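PDB 3GKB: putative enoyl-CoA hydratase from Streptomyces avermitilis, which is a putative enoyl-CoA hydratase of the crotonase family that probably acts on acyl-CoA thioesters, although its actual reaction and substrate are not established. Local coordinates for residues 156-161 and 227-232; 168-171 and 177-180. All coordinates share one frame; numbering follows the deposited sequence.

Interaction 1. Residues 156-161 and 227-232; sequences TQYLRG and DDLKEG
Gln-157 lays its carboxamide against the backbone of Gly-232, at the point where the two segments run closest. CG lies beside the backbone N, anti to the carbonyl carbon (chi1 -52°), and the chain bends at chi2 (-54°), a curled shape that brings OE1 to within 3.3 Å of Gly-232 CA and CD to 3.4 Å from Gly-232 O. These are van der Waals contacts, and no hydrogen bond crosses between the segments. The other end of the amide is fixed within its own helix: Gln-157 NE2 donates to Thr-156 OG1 at 2.9 Å, with the acceptor 13° out of the amide plane, and it also reaches Ser-223 O of the second subunit. Thr-156 OG1 in turn is bonded to Glu-236, further along helix 230-243. A beta carbon at position 232 would come 2.1 Å from Gln-157 OE1, so the close fit depends on glycine. In this crotonase-like fold the contact joins the start of helix 230-243 to helix 155-163. Leu-229, the N-cap residue of that later helix, makes the second touch: its CD1 meets the edge of the Tyr-158 ring, near the ring plane, 3.8 Å from Tyr-158 CE1. At the end of the ring, Tyr-158 OH is hydrogen-bonded to Glu-100, while Arg-103 packs on both Tyr-158 and Leu-229. Putting an alanine at Gln-157 would probably open a gap over Gly-232 and leave Thr-156 OG1 and Ser-223 O of the second subunit without their amide donor.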
# COMPACT_ATOMS: atom_id res chain seq x y z
N THR B 156 -5.27 11.88 9.47
CA THR B 156 -3.87 11.43 9.55
C THR B 156 -3.82 9.89 9.63
O THR B 156 -2.98 9.25 8.98
CB THR B 156 -3.10 12.04 10.74
OG1 THR B 156 -3.65 11.59 11.97
CG2 THR B 156 -3.05 13.58 10.67
N GLN B 157 -4.77 9.31 10.36
CA GLN B 157 -4.82 7.87 10.52
C GLN B 157 -5.41 7.12 9.34
O GLN B 157 -4.93 6.03 8.98
CB GLN B 157 -5.52 7.50 11.83
CG GLN B 157 -4.93 8.23 13.06
CD GLN B 157 -3.41 8.01 13.18
OE1 GLN B 157 -2.96 6.89 13.34
NE2 GLN B 157 -2.63 9.08 13.03
N TYR B 158 -6.45 7.70 8.72
CA TYR B 158 -7.01 7.10 7.53
C TYR B 158 -5.96 7.09 6.41
O TYR B 158 -5.81 6.10 5.70
CB TYR B 158 -8.28 7.81 7.08
CG TYR B 158 -9.38 7.91 8.15
CD1 TYR B 158 -9.41 7.07 9.27
CD2 TYR B 158 -10.38 8.86 8.02
CE1 TYR B 158 -10.43 7.17 10.21
CE2 TYR B 158 -11.37 8.99 8.95
CZ TYR B 158 -11.43 8.13 10.03
OH TYR B 158 -12.45 8.29 10.95
N LEU B 159 -5.23 8.19 6.28
CA LEU B 159 -4.11 8.25 5.33
C LEU B 159 -3.02 7.28 5.71
O LEU B 159 -2.54 6.53 4.85
CB LEU B 159 -3.52 9.66 5.26
CG LEU B 159 -4.37 10.65 4.44
CD1 LEU B 159 -4.03 12.09 4.80
CD2 LEU B 159 -4.16 10.42 2.92
N ARG B 160 -2.60 7.28 6.96
CA ARG B 160 -1.54 6.32 7.32
C ARG B 160 -1.90 4.90 6.85
O ARG B 160 -1.07 4.18 6.27
CB ARG B 160 -1.25 6.31 8.81
CG ARG B 160 -0.01 5.49 9.09
CD ARG B 160 0.47 5.53 10.49
NE ARG B 160 1.82 4.96 10.51
CZ ARG B 160 2.85 5.42 11.23
NH1 ARG B 160 2.69 6.46 12.03
NH2 ARG B 160 4.03 4.84 11.17
N GLY B 161 -3.13 4.49 7.14
CA GLY B 161 -3.58 3.13 6.83
C GLY B 161 -3.73 2.89 5.35
O GLY B 161 -3.33 1.83 4.87
N ASP B 227 -10.42 -1.35 11.03
CA ASP B 227 -9.07 -1.27 11.55
C ASP B 227 -9.09 -0.75 12.99
O ASP B 227 -9.95 0.04 13.39
CB ASP B 227 -8.21 -0.36 10.66
CG ASP B 227 -7.52 -1.12 9.52
OD1 ASP B 227 -8.08 -1.26 8.38
OD2 ASP B 227 -6.37 -1.57 9.76
N ASP B 228 -8.13 -1.23 13.77
CA ASP B 228 -7.94 -0.79 15.14
C ASP B 228 -7.14 0.51 15.09
O ASP B 228 -5.93 0.48 14.83
CB ASP B 228 -7.17 -1.86 15.91
CG ASP B 228 -6.74 -1.40 17.29
OD1 ASP B 228 -7.21 -0.33 17.77
OD2 ASP B 228 -5.90 -2.12 17.89
N LEU B 229 -7.82 1.65 15.29
CA LEU B 229 -7.16 2.97 15.26
C LEU B 229 -7.19 3.73 16.60
O LEU B 229 -6.93 4.94 16.65
CB LEU B 229 -7.79 3.86 14.16
CG LEU B 229 -7.86 3.28 12.75
CD1 LEU B 229 -8.51 4.26 11.76
CD2 LEU B 229 -6.49 2.88 12.24
N LYS B 230 -7.51 3.04 17.69
CA LYS B 230 -7.74 3.75 18.95
C LYS B 230 -6.54 4.62 19.36
O LYS B 230 -6.67 5.81 19.64
CB LYS B 230 -8.01 2.75 20.08
CG LYS B 230 -8.24 3.43 21.39
CD LYS B 230 -8.37 2.43 22.52
CE LYS B 230 -8.58 3.13 23.84
NZ LYS B 230 -8.80 2.13 24.91
N GLU B 231 -5.35 4.01 19.39
CA GLU B 231 -4.16 4.76 19.82
C GLU B 231 -3.77 5.85 18.84
O GLU B 231 -3.37 6.95 19.25
CB GLU B 231 -2.99 3.81 20.07
CG GLU B 231 -3.18 2.94 21.34
CD GLU B 231 -3.68 3.73 22.57
OE1 GLU B 231 -3.00 4.67 23.04
OE2 GLU B 231 -4.74 3.36 23.11
N GLY B 232 -3.93 5.57 17.55
CA GLY B 232 -3.60 6.58 16.53
C GLY B 232 -4.52 7.78 16.59
O GLY B 232 -4.06 8.92 16.44

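Interaction 2. Residues 168-171 and 177-180; sequences ALEV and LFDA
Val-171 and Phe-178 meet through two torsion choices: chi1 of 167° sets Val-171 CG2 beside its own backbone N, and chi1 of -76° sends the phenyl group out from the strand toward the helix. Helix 165-174 is followed in this crotonase-like fold by the short strand 178-179, the edge strand of the small three-stranded sheet, which it joins through backbone bonds between Phe-178 and Leu-140. The backbones stay well apart, with Val-171 CA and Phe-178 CA 8.2 Å from each other, and the ring fills the distance. Val-171 CG2 stands over one face in a CH-pi contact, 4.0 Å from the Phe-178 ring centroid and offset toward the rim that carries CZ and CE2. Glu-170 approaches differently. Its extended chain brings the carboxylate to the edge of the same ring, near the ring plane, with the two planes turned 67° apart. The acid is buried yet well supplied with partners: OE1 is hydrogen-bonded to Tyr-186 OH and to Asn-190 of the second subunit, and OE2 forms a salt bridge with Arg-191 of that subunit. Arg-191 of the second subunit also packs on Phe-178, which places the ring close to the subunit interface. Such pairing would favour an ionised carboxylate, and the weakly positive ring-edge hydrogens near CZ may suit a negative OE2. On the strand side, Asp-179 caps the start of helix 180-186. At the ring's far end, Glu-170 OE2 lies 4.1 Å from Phe-178 CZ.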
# COMPACT_ATOMS: atom_id res chain seq x y z
N ALA B 168 1.26 9.85 3.58
CA ALA B 168 0.43 10.56 4.51
C ALA B 168 1.06 11.90 4.90
O ALA B 168 0.37 12.91 4.93
CB ALA B 168 0.15 9.71 5.77
N LEU B 169 2.36 11.90 5.19
CA LEU B 169 3.06 13.14 5.55
C LEU B 169 3.09 14.09 4.36
O LEU B 169 2.93 15.29 4.49
CB LEU B 169 4.49 12.85 5.99
CG LEU B 169 4.67 12.38 7.42
CD1 LEU B 169 6.12 11.89 7.55
CD2 LEU B 169 4.34 13.51 8.46
N GLU B 170 3.32 13.52 3.16
CA GLU B 170 3.26 14.32 1.95
C GLU B 170 1.87 14.96 1.82
O GLU B 170 1.77 16.17 1.58
CB GLU B 170 3.57 13.47 0.71
CG GLU B 170 3.47 14.27 -0.61
CD GLU B 170 3.46 13.38 -1.86
OE1 GLU B 170 3.52 12.14 -1.75
OE2 GLU B 170 3.31 13.94 -2.95
N VAL B 171 0.81 14.18 1.94
CA VAL B 171 -0.56 14.74 1.75
C VAL B 171 -0.80 15.85 2.76
O VAL B 171 -1.26 16.93 2.41
CB VAL B 171 -1.65 13.66 1.79
CG1 VAL B 171 -3.06 14.27 1.92
CG2 VAL B 171 -1.56 12.78 0.53
N LEU B 177 -4.08 19.91 -3.46
CA LEU B 177 -5.28 19.24 -3.93
C LEU B 177 -4.82 18.16 -4.88
O LEU B 177 -4.22 18.46 -5.95
CB LEU B 177 -6.20 20.24 -4.63
CG LEU B 177 -7.55 19.67 -5.04
CD1 LEU B 177 -8.37 19.44 -3.84
CD2 LEU B 177 -8.26 20.63 -6.06
N PHE B 178 -5.02 16.91 -4.48
CA PHE B 178 -4.66 15.73 -5.26
C PHE B 178 -5.76 15.42 -6.26
O PHE B 178 -6.92 15.45 -5.92
CB PHE B 178 -4.42 14.53 -4.34
CG PHE B 178 -3.12 14.60 -3.63
CD1 PHE B 178 -2.07 13.75 -3.99
CD2 PHE B 178 -2.91 15.54 -2.65
CE1 PHE B 178 -0.85 13.84 -3.35
CE2 PHE B 178 -1.66 15.64 -2.02
CZ PHE B 178 -0.64 14.79 -2.38
N ASP B 179 -5.39 15.16 -7.51
CA ASP B 179 -6.39 14.74 -8.47
C ASP B 179 -6.79 13.28 -8.25
O ASP B 179 -6.16 12.55 -7.48
CB ASP B 179 -5.94 15.01 -9.91
CG ASP B 179 -4.72 14.23 -10.34
OD1 ASP B 179 -4.41 13.14 -9.83
OD2 ASP B 179 -4.01 14.74 -11.23
N ALA B 180 -7.87 12.86 -8.88
CA ALA B 180 -8.39 11.51 -8.68
C ALA B 180 -7.40 10.42 -9.02
O ALA B 180 -7.30 9.43 -8.29
CB ALA B 180 -9.70 11.30 -9.48

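Overall arrangement
Interactions 1 and 2 lie about 17 Å apart between centres and are joined by two consecutive helices, 155-163 and 165-174. Leu-159 makes the join: its CB is 3.7 Å from Ala-168 CB, and its CD1 is 3.7 Å from Val-171 CG1, the methyl branch that Val-171 does not lay over Phe-178. Both contacts also reach the second subunit. Between chains of the trimer, and not across either contact, Arg-160 forms a salt bridge with Asp-227 of the second subunit, while Asp-227 pairs with Arg-160 of the third subunit. A glycerol, probably from the crystallisation liquor, sits about 4 Å from the side chain of Leu-229.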